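Local structure of amidohydrolase (Xanthomonas campestris pv. campestris, 4DZH) at residues T85-V90 against Q102-V107; A109-P114 against D443-V448; C299-L304 against V309-G314; T332-A337 against L401-G406. The protein is probably a zinc-dependent deaminase of the amidohydrolase superfamily, with adenosine-type compounds such as 5'-methylthioadenosine as its likely substrates. All coordinates share one frame; numbering follows the deposited sequence.

Contact 1 (T85-V90 against Q102-V107); sequences TLLRGV and QHIWPV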
# COMPACT_ATOMS: atom_id res chain seq x y z
N THR A 85 -18.04 2.49 -3.09
CA THR A 85 -17.31 3.50 -2.35
C THR A 85 -18.18 3.98 -1.19
O THR A 85 -17.68 4.28 -0.12
CB THR A 85 -17.01 4.76 -3.15
OG1 THR A 85 -18.24 5.22 -3.73
CG2 THR A 85 -16.01 4.50 -4.20
N LEU A 86 -19.50 4.03 -1.39
CA LEU A 86 -20.41 4.39 -0.29
C LEU A 86 -20.47 3.36 0.85
O LEU A 86 -20.97 3.66 1.92
CB LEU A 86 -21.83 4.71 -0.85
CG LEU A 86 -21.84 5.95 -1.76
CD1 LEU A 86 -23.22 6.09 -2.35
CD2 LEU A 86 -21.43 7.22 -1.02
N LEU A 87 -19.91 2.17 0.64
CA LEU A 87 -19.88 1.14 1.68
C LEU A 87 -18.43 0.97 2.25
O LEU A 87 -18.09 -0.08 2.81
CB LEU A 87 -20.40 -0.20 1.15
CG LEU A 87 -21.84 -0.19 0.60
CD1 LEU A 87 -22.38 -1.61 0.48
CD2 LEU A 87 -22.71 0.62 1.52
N ARG A 88 -17.61 2.00 2.10
CA ARG A 88 -16.22 1.92 2.51
C ARG A 88 -16.06 1.51 3.96
O ARG A 88 -16.49 2.26 4.83
CB ARG A 88 -15.55 3.27 2.27
CG ARG A 88 -14.01 3.22 2.36
CD ARG A 88 -13.37 4.58 2.21
NE ARG A 88 -13.86 5.47 1.14
CZ ARG A 88 -13.40 5.50 -0.11
NH1 ARG A 88 -12.49 4.63 -0.56
NH2 ARG A 88 -13.86 6.45 -0.93
N GLY A 89 -15.45 0.34 4.22
CA GLY A 89 -15.23 -0.14 5.58
C GLY A 89 -16.50 -0.48 6.33
O GLY A 89 -16.52 -0.45 7.55
N VAL A 90 -17.58 -0.80 5.62
CA VAL A 90 -18.87 -1.02 6.30
C VAL A 90 -18.85 -2.32 7.09
O VAL A 90 -19.59 -2.48 8.09
CB VAL A 90 -20.07 -0.96 5.30
CG1 VAL A 90 -20.05 -2.13 4.33
CG2 VAL A 90 -21.41 -0.92 6.05
N GLN A 102 -24.77 -11.11 5.89
CA GLN A 102 -25.26 -10.39 7.05
C GLN A 102 -24.96 -8.91 6.98
O GLN A 102 -25.46 -8.11 7.78
CB GLN A 102 -24.73 -11.02 8.35
CG GLN A 102 -25.69 -12.06 8.97
CD GLN A 102 -25.19 -13.50 8.86
OE1 GLN A 102 -24.16 -13.87 9.45
NE2 GLN A 102 -25.94 -14.33 8.13
N HIS A 103 -24.18 -8.52 5.97
CA HIS A 103 -23.81 -7.12 5.84
C HIS A 103 -23.97 -6.57 4.42
O HIS A 103 -24.79 -5.67 4.19
CB HIS A 103 -22.39 -6.87 6.39
CG HIS A 103 -22.25 -7.14 7.86
ND1 HIS A 103 -22.06 -8.42 8.36
CD2 HIS A 103 -22.28 -6.31 8.93
CE1 HIS A 103 -21.98 -8.36 9.68
NE2 HIS A 103 -22.11 -7.09 10.05
N ILE A 104 -23.21 -7.11 3.46
CA ILE A 104 -23.20 -6.52 2.11
C ILE A 104 -24.55 -6.65 1.38
O ILE A 104 -25.14 -5.64 0.97
CB ILE A 104 -22.06 -7.08 1.22
CG1 ILE A 104 -20.68 -6.76 1.81
CG2 ILE A 104 -22.16 -6.50 -0.20
CD1 ILE A 104 -20.46 -5.31 2.03
N TRP A 105 -25.04 -7.88 1.21
CA TRP A 105 -26.33 -8.07 0.53
C TRP A 105 -27.50 -7.33 1.19
O TRP A 105 -28.24 -6.63 0.51
CB TRP A 105 -26.68 -9.55 0.34
CG TRP A 105 -25.70 -10.32 -0.49
CD1 TRP A 105 -24.82 -9.81 -1.42
CD2 TRP A 105 -25.46 -11.73 -0.44
NE1 TRP A 105 -24.07 -10.84 -1.96
CE2 TRP A 105 -24.44 -12.02 -1.38
CE3 TRP A 105 -26.02 -12.79 0.30
CZ2 TRP A 105 -23.97 -13.32 -1.60
CZ3 TRP A 105 -25.55 -14.07 0.08
CH2 TRP A 105 -24.53 -14.33 -0.86
N PRO A 106 -27.66 -7.44 2.53
CA PRO A 106 -28.78 -6.70 3.12
C PRO A 106 -28.66 -5.17 3.00
O PRO A 106 -29.68 -4.49 2.84
CB PRO A 106 -28.75 -7.10 4.60
CG PRO A 106 -27.96 -8.38 4.63
CD PRO A 106 -26.96 -8.28 3.53
N VAL A 107 -27.45 -4.63 3.08
CA VAL A 107 -27.32 -3.20 2.86
C VAL A 107 -27.62 -2.83 1.41
O VAL A 107 -28.38 -1.89 1.15
CB VAL A 107 -25.94 -2.66 3.29
CG1 VAL A 107 -25.79 -1.22 2.85
CG2 VAL A 107 -25.84 -2.73 4.78

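Contact 2 (A109-P114 against D443-V448); sequences AAVIGP and DRIRTV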
# COMPACT_ATOMS: atom_id res chain seq x y z
N ALA A 109 -29.46 -4.43 -0.69
CA ALA A 109 -30.89 -4.63 -0.91
C ALA A 109 -31.65 -3.38 -0.46
O ALA A 109 -32.65 -2.97 -1.08
CB ALA A 109 -31.37 -5.84 -0.13
N ALA A 110 -31.17 -2.76 0.60
CA ALA A 110 -31.86 -1.63 1.19
C ALA A 110 -31.60 -0.34 0.43
O ALA A 110 -32.44 0.55 0.42
CB ALA A 110 -31.47 -1.48 2.65
N VAL A 111 -30.44 -0.23 -0.21
CA VAL A 111 -30.01 1.06 -0.78
C VAL A 111 -29.84 1.10 -2.29
O VAL A 111 -29.81 2.19 -2.87
CB VAL A 111 -28.66 1.57 -0.16
CG1 VAL A 111 -28.75 1.69 1.35
CG2 VAL A 111 -27.47 0.68 -0.60
N ILE A 112 -29.72 -0.05 -2.95
CA ILE A 112 -29.46 -0.03 -4.40
C ILE A 112 -30.62 0.63 -5.18
O ILE A 112 -31.80 0.36 -4.96
CB ILE A 112 -29.10 -1.43 -4.99
CG1 ILE A 112 -27.64 -1.80 -4.67
CG2 ILE A 112 -29.18 -1.42 -6.49
CD1 ILE A 112 -27.18 -3.11 -5.34
N GLY A 113 -30.24 1.54 -6.07
CA GLY A 113 -31.19 2.23 -6.94
C GLY A 113 -30.40 3.26 -7.72
O GLY A 113 -29.17 3.38 -7.56
N PRO A 114 -31.09 4.05 -8.56
CA PRO A 114 -30.29 4.95 -9.40
C PRO A 114 -29.52 6.03 -8.65
O PRO A 114 -28.42 6.40 -9.08
CB PRO A 114 -31.34 5.62 -10.31
CG PRO A 114 -32.50 4.76 -10.25
CD PRO A 114 -32.50 4.01 -8.95
N ASP A 443 -25.23 7.84 7.14
CA ASP A 443 -26.41 7.83 8.03
C ASP A 443 -27.56 6.87 7.61
O ASP A 443 -28.17 6.19 8.45
CB ASP A 443 -26.96 9.24 8.18
CG ASP A 443 -25.97 10.19 8.85
OD1 ASP A 443 -25.04 9.75 9.59
OD2 ASP A 443 -26.13 11.40 8.63
N ARG A 444 -27.83 6.81 6.31
CA ARG A 444 -28.87 5.93 5.79
C ARG A 444 -28.53 4.49 6.01
O ARG A 444 -29.38 3.71 6.44
CB ARG A 444 -29.05 6.15 4.29
CG ARG A 444 -29.71 7.43 3.98
CD ARG A 444 -30.07 7.48 2.53
NE ARG A 444 -30.90 8.65 2.25
CZ ARG A 444 -31.20 9.05 1.02
NH1 ARG A 444 -30.76 8.37 -0.03
NH2 ARG A 444 -31.93 10.14 0.85
N ILE A 445 -27.27 4.14 5.71
CA ILE A 445 -26.82 2.78 5.88
C ILE A 445 -26.89 2.39 7.36
O ILE A 445 -27.25 1.24 7.71
CB ILE A 445 -25.40 2.62 5.25
CG1 ILE A 445 -25.50 2.79 3.71
CG2 ILE A 445 -24.75 1.30 5.63
CD1 ILE A 445 -24.25 3.43 3.04
N ARG A 446 -26.56 3.34 8.23
CA ARG A 446 -26.54 3.10 9.69
C ARG A 446 -27.88 2.58 10.22
O ARG A 446 -27.93 1.74 11.12
CB ARG A 446 -26.11 4.36 10.44
CG ARG A 446 -24.60 4.45 10.60
CD ARG A 446 -24.16 5.60 11.51
NE ARG A 446 -22.70 5.60 11.70
CZ ARG A 446 -22.00 6.64 12.14
NH1 ARG A 446 -20.68 6.53 12.27
NH2 ARG A 446 -22.61 7.78 12.44
N THR A 447 -28.97 3.04 9.63
CA THR A 447 -30.30 2.63 10.04
C THR A 447 -30.72 1.21 9.56
O THR A 447 -31.59 0.58 10.17
CB THR A 447 -31.32 3.64 9.54
OG1 THR A 447 -31.44 3.51 8.11
CG2 THR A 447 -30.83 5.06 9.90
N VAL A 448 -30.09 0.70 8.51
CA VAL A 448 -30.52 -0.57 7.90
C VAL A 448 -30.61 -1.79 8.83
O VAL A 448 -29.61 -2.31 9.32
CB VAL A 448 -29.68 -0.90 6.62
CG1 VAL A 448 -30.01 -2.30 6.09
CG2 VAL A 448 -29.93 0.16 5.57

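Contact 3 (C299-L304 against V309-G314); sequences CPACAL and VNLAIG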
# COMPACT_ATOMS: atom_id res chain seq x y z
N CYS A 299 -3.58 -15.81 -6.53
CA CYS A 299 -3.46 -15.83 -7.97
C CYS A 299 -2.01 -15.94 -8.39
O CYS A 299 -1.13 -15.20 -7.89
CB CYS A 299 -4.10 -14.57 -8.57
SG CYS A 299 -4.00 -14.40 -10.28
N PRO A 300 -1.72 -16.88 -9.30
CA PRO A 300 -0.34 -17.12 -9.76
C PRO A 300 0.03 -16.14 -10.85
O PRO A 300 0.18 -16.48 -12.03
CB PRO A 300 -0.38 -18.55 -10.30
CG PRO A 300 -1.81 -18.79 -10.65
CD PRO A 300 -2.67 -17.91 -9.77
N ALA A 301 0.13 -14.87 -10.44
CA ALA A 301 0.33 -13.82 -11.42
C ALA A 301 1.60 -13.97 -12.23
O ALA A 301 1.60 -13.70 -13.43
CB ALA A 301 0.27 -12.44 -10.75
N CYS A 302 2.69 -14.39 -11.58
CA CYS A 302 3.92 -14.58 -12.32
C CYS A 302 3.76 -15.72 -13.33
O CYS A 302 4.19 -15.61 -14.48
CB CYS A 302 5.07 -14.89 -11.37
SG CYS A 302 6.61 -15.19 -12.26
N ALA A 303 3.11 -16.80 -12.91
CA ALA A 303 2.92 -17.93 -13.82
C ALA A 303 2.12 -17.52 -15.06
O ALA A 303 2.46 -17.91 -16.20
CB ALA A 303 2.26 -19.11 -13.11
N LEU A 304 1.07 -16.74 -14.84
CA LEU A 304 0.20 -16.32 -15.92
C LEU A 304 0.95 -15.40 -16.84
O LEU A 304 0.83 -15.50 -18.05
CB LEU A 304 -1.02 -15.58 -15.37
CG LEU A 304 -2.09 -16.43 -14.68
CD1 LEU A 304 -3.00 -15.59 -13.80
CD2 LEU A 304 -2.94 -17.13 -15.75
N VAL A 309 -0.27 -15.01 -20.68
CA VAL A 309 -1.66 -14.67 -20.46
C VAL A 309 -1.77 -13.17 -20.23
O VAL A 309 -1.09 -12.65 -19.33
CB VAL A 309 -2.28 -15.42 -19.28
CG1 VAL A 309 -3.73 -14.89 -19.05
CG2 VAL A 309 -2.29 -16.93 -19.56
N ASN A 310 -2.56 -12.48 -21.05
CA ASN A 310 -2.74 -11.04 -20.81
C ASN A 310 -3.22 -10.75 -19.38
O ASN A 310 -4.28 -11.22 -18.98
CB ASN A 310 -3.68 -10.40 -21.81
CG ASN A 310 -3.74 -8.91 -21.62
OD1 ASN A 310 -2.76 -8.20 -21.89
ND2 ASN A 310 -4.86 -8.44 -21.11
N LEU A 311 -2.42 -10.02 -18.60
CA LEU A 311 -2.70 -9.79 -17.18
C LEU A 311 -3.01 -8.31 -16.93
O LEU A 311 -2.27 -7.43 -17.37
CB LEU A 311 -1.53 -10.21 -16.30
CG LEU A 311 -1.68 -10.27 -14.77
CD1 LEU A 311 -2.63 -11.39 -14.36
CD2 LEU A 311 -0.38 -10.42 -14.06
N ALA A 312 -4.13 -8.07 -16.25
CA ALA A 312 -4.50 -6.72 -15.79
C ALA A 312 -4.64 -6.69 -14.28
O ALA A 312 -4.59 -7.72 -13.59
CB ALA A 312 -5.81 -6.33 -16.46
N ILE A 313 -4.83 -5.47 -13.74
CA ILE A 313 -4.89 -5.26 -12.31
C ILE A 313 -6.16 -4.46 -12.01
O ILE A 313 -6.52 -3.55 -12.75
CB ILE A 313 -3.62 -4.51 -11.81
CG1 ILE A 313 -2.39 -5.41 -11.99
CG2 ILE A 313 -3.76 -4.10 -10.31
CD1 ILE A 313 -1.06 -4.72 -11.71
N GLY A 314 -6.86 -4.87 -10.96
CA GLY A 314 -8.05 -4.17 -10.52
C GLY A 314 -8.11 -4.11 -8.99
O GLY A 314 -7.40 -4.86 -8.27

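Contact 4 (T332-A337 against L401-G406); sequences TAAILA and LIYAAG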
# COMPACT_ATOMS: atom_id res chain seq x y z
N THR A 332 1.24 -4.01 -4.41
CA THR A 332 0.86 -5.28 -3.77
C THR A 332 1.00 -6.43 -4.77
O THR A 332 1.54 -7.51 -4.42
CB THR A 332 -0.56 -5.18 -3.25
OG1 THR A 332 -0.63 -4.10 -2.28
CG2 THR A 332 -0.93 -6.46 -2.53
N ALA A 333 0.55 -6.20 -6.01
CA ALA A 333 0.65 -7.22 -7.08
C ALA A 333 2.12 -7.57 -7.27
O ALA A 333 2.49 -8.75 -7.34
CB ALA A 333 0.05 -6.72 -8.40
N ALA A 334 2.96 -6.56 -7.35
CA ALA A 334 4.35 -6.84 -7.67
C ALA A 334 5.05 -7.59 -6.55
O ALA A 334 5.87 -8.49 -6.85
CB ALA A 334 5.10 -5.53 -7.98
N ILE A 335 4.81 -7.24 -5.28
CA ILE A 335 5.57 -7.87 -4.19
C ILE A 335 4.96 -9.23 -3.86
O ILE A 335 5.69 -10.19 -3.63
CB ILE A 335 5.74 -6.95 -2.95
CG1 ILE A 335 4.37 -6.70 -2.27
CG2 ILE A 335 6.43 -5.62 -3.42
CD1 ILE A 335 4.48 -5.80 -1.06
N LEU A 336 3.63 -9.33 -3.92
CA LEU A 336 2.99 -10.61 -3.66
C LEU A 336 3.43 -11.61 -4.73
O LEU A 336 3.59 -12.78 -4.43
CB LEU A 336 1.45 -10.46 -3.74
CG LEU A 336 0.74 -11.79 -3.41
CD1 LEU A 336 0.92 -12.16 -2.00
CD2 LEU A 336 -0.73 -11.54 -3.68
N ALA A 337 3.61 -11.15 -5.96
CA ALA A 337 3.90 -12.10 -7.04
C ALA A 337 5.22 -12.83 -6.76
O ALA A 337 5.36 -14.04 -7.03
CB ALA A 337 3.92 -11.41 -8.39
N LEU A 401 7.94 4.32 -9.50
CA LEU A 401 6.50 4.40 -9.71
C LEU A 401 5.79 3.22 -9.05
O LEU A 401 4.65 3.36 -8.54
CB LEU A 401 6.19 4.36 -11.21
CG LEU A 401 6.53 5.71 -11.84
CD1 LEU A 401 6.45 5.56 -13.39
CD2 LEU A 401 5.62 6.80 -11.40
N ILE A 402 6.44 2.07 -9.03
CA ILE A 402 5.80 0.88 -8.47
C ILE A 402 6.04 0.70 -6.97
O ILE A 402 5.11 0.35 -6.23
CB ILE A 402 6.28 -0.35 -9.24
CG1 ILE A 402 5.82 -0.28 -10.73
CG2 ILE A 402 5.73 -1.64 -8.62
CD1 ILE A 402 4.31 -0.40 -10.88
N TYR A 403 7.27 0.94 -6.50
CA TYR A 403 7.61 0.57 -5.14
C TYR A 403 7.70 1.73 -4.17
O TYR A 403 7.93 1.50 -2.95
CB TYR A 403 8.92 -0.20 -5.10
CG TYR A 403 8.92 -1.50 -5.92
CD1 TYR A 403 8.01 -2.53 -5.66
CD2 TYR A 403 9.83 -1.68 -6.97
CE1 TYR A 403 8.00 -3.70 -6.40
CE2 TYR A 403 9.82 -2.86 -7.74
CZ TYR A 403 8.90 -3.86 -7.44
OH TYR A 403 8.88 -5.04 -8.16
N ALA A 404 7.58 2.95 -4.64
CA ALA A 404 7.69 4.10 -3.70
C ALA A 404 6.64 5.21 -3.87
O ALA A 404 6.24 5.85 -2.87
CB ALA A 404 9.11 4.72 -3.75
N ALA A 405 6.22 5.51 -5.10
CA ALA A 405 5.28 6.59 -5.33
C ALA A 405 3.95 6.27 -4.69
O ALA A 405 3.43 5.14 -4.81
CB ALA A 405 5.08 6.79 -6.83
N GLY A 406 3.38 7.27 -4.02
CA GLY A 406 2.01 7.17 -3.57
C GLY A 406 1.04 7.87 -4.50
O GLY A 406 1.42 8.75 -5.26

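Contact 1 (T85-V90 against Q102-V107)
A type II beta turn from Leu87 to Val90, closed by Val90 N to Leu87 O at 2.9 Å, presents both of its end residues to Ile104 and Val107 of helix 96-111. In this TIM-barrel amidohydrolase the turn belongs to the loop after strand 69-80, the strand that ends around zinc ligand His79, with His81 just beyond it. The backbones come nearest at Val90 and His103, with 7.9 Å between their CA atoms. Gly89 sits inside the turn with positive phi. The helix itself widens into a pi-type turn at 102-104 and kinks at Pro106, whose N has no hydrogen to give to the preceding turn.

No hydrogen bond joins the two segments, and the meeting is aliphatic. Ile445 of helix 431-447 also packs on Leu87, Val90 and Val107, while the side chain of Ile104 lies about 9 Å from a bound zinc ion. Ile104 reaches the loop with its terminal CD1, which lies 3.9 Å from Val90 CG1, the two side chains crossing at a slant. Leu87 and Val107 meet tip to tip: Val107 CG1, anti to the backbone N (chi1 171°), ends 3.8 Å from Leu87 CD2.

Contact 2 (A109-P114 against D443-V448)
Ala110, in the last turn of helix 96-111, sets its CB against the fork of Val448, the last modelled residue of the chain. Both branches of the valine take part almost equally: Ala110 CB is 3.7 Å from Val448 CG2 and 3.8 Å from Val448 CG1. The backbones are also nearest here, with 6.9 Å between the CA atoms of Ala110 and Val448.

Next comes Val111, which sends CG1 toward helix 431-447. Its side chain crosses that of Ile445 at about a right angle, and Val111 CG1 stops 4.2 Å from Ile445 CG1, a looser touch than the one at Ala110. The pair brings the C-terminal helix of the chain against the end of helix 96-111 on the outside of the TIM barrel, joining parts more than 300 residues apart in sequence. Beyond Ile445, His395 of the second subunit packs on the same isoleucine.

Ile112 leaves helical geometry and turns to Tyr140, Phe141 and Phe142, and Gly113 takes the N-cap position just before helix 114-130. Across the contact, the last turn of helix 431-447 is drawn closed by Thr447: its OG1 donates to Arg444 O at 2.7 Å, and Thr447 N gives that same carbonyl a second bond.

Contact 3 (C299-L304 against V309-G314)
An alpha-to-beta connection of the TIM barrel makes this contact: helix 301-306, outside the strand, ends and the chain turns back within a few residues into strand 310-313. Leu304 and Val309 hold the two ends of the reversal together. Val309 N donates to Leu304 O at 2.9 Å, with an angle of 151° at the hydrogen and the donor tilted 22° from the carbonyl plane. The same carbonyl oxygen lies close under the valine side chain, 3.3 Å from Val309 CB.

Beside the bond the two side chains cross at a slant. Leu304 CD2 fits against the fork of the valine and is 3.9 Å from Val309 CG2, the branch anti to the carbonyl carbon. Strand 310-313 lies beside strand 283-286 in the TIM barrel, and its Ile313 also bonds through the backbone to Ala78 of strand 69-80, consistent with closure of the barrel. Ala78 precedes zinc ligand His79, and Asp316, another ligand of that zinc, follows soon after Gly314.

Further along, Leu311 points its side chain to the helix. Its CG stands anti to the backbone N (chi1 -170°), which carries CD2 to the first turn, 3.9 Å from Ala301 CB and equally far from Ala301 O. The other branch, CD1, takes a longer contact at 4.3 Å with Leu304 CD1. Val284 and Ile274 pack on Leu304 and Val309 from strand 283-286 and helix 271-280.

Contact 4 (T332-A337 against L401-G406)
Ile402, in the closing turn of helix 397-403, meets Ala334 of helix 326-341, one of the helices around the TIM barrel. The CA atoms of these two residues are 7.9 Å apart. Ile402 offers its CG2 branch, anti to the backbone N, and this methyl lies 4.0 Å from Ala334 CB. The same CG2 also sits 3.7 Å above the plane of the ring of Tyr403, its neighbour in sequence, offset toward the rim, so one methyl serves both the helix opposite and the tyrosine. Thr352 of helix 349-363 packs on both Ile402 and Ala334.

Tyr403 follows and contributes the larger share of the buried surface on its segment. Its CA-CB bond does not aim at helix 326-341, but the end of the ring comes nearer to that helix, with CG beside the backbone N at a chi1 of -60°. CE1 is the ring atom that touches most: it is 3.8 Å from Ala334 CB, and Ile335 CG2 approaches the same corner, with both methyls lying obliquely to the ring. Tyrosine and isoleucine side chains run past each other in opposite directions.

The hydroxyl is well supplied with partners, since Tyr403 OH is hydrogen-bonded to Lys338 NZ and to Asp93 OD1 of the second subunit. Lys293 of that subunit makes a cation-pi contact with the ring, which places this pair of helices at the dimer interface. Ile335 CG2 ends 3.9 Å from Tyr403 CE1 and 4.1 Å from Tyr403 CD1.

In the fold
Contacts 1 and 2 are neighbours that share helix 96-111, and Ile445 of contact 2 reaches into contact 1, with Ile445 CD1 3.5 Å from Leu87 CD2. Contact 1 is largely buried, whereas contact 2 is partly exposed near the chain's end. Contacts 3 and 4 form a second buried pair, successive in the chain and touching through Ile313 and Ala333, with their centres about 28 Å or more from those of the first pair. All four rely on apolar packing; contact 3 alone adds a hydrogen bond between its segments, and contact 4 alone an aromatic ring. Contacts 1, 2 and 4 touch the second subunit, while contact 3 stays within its own chain.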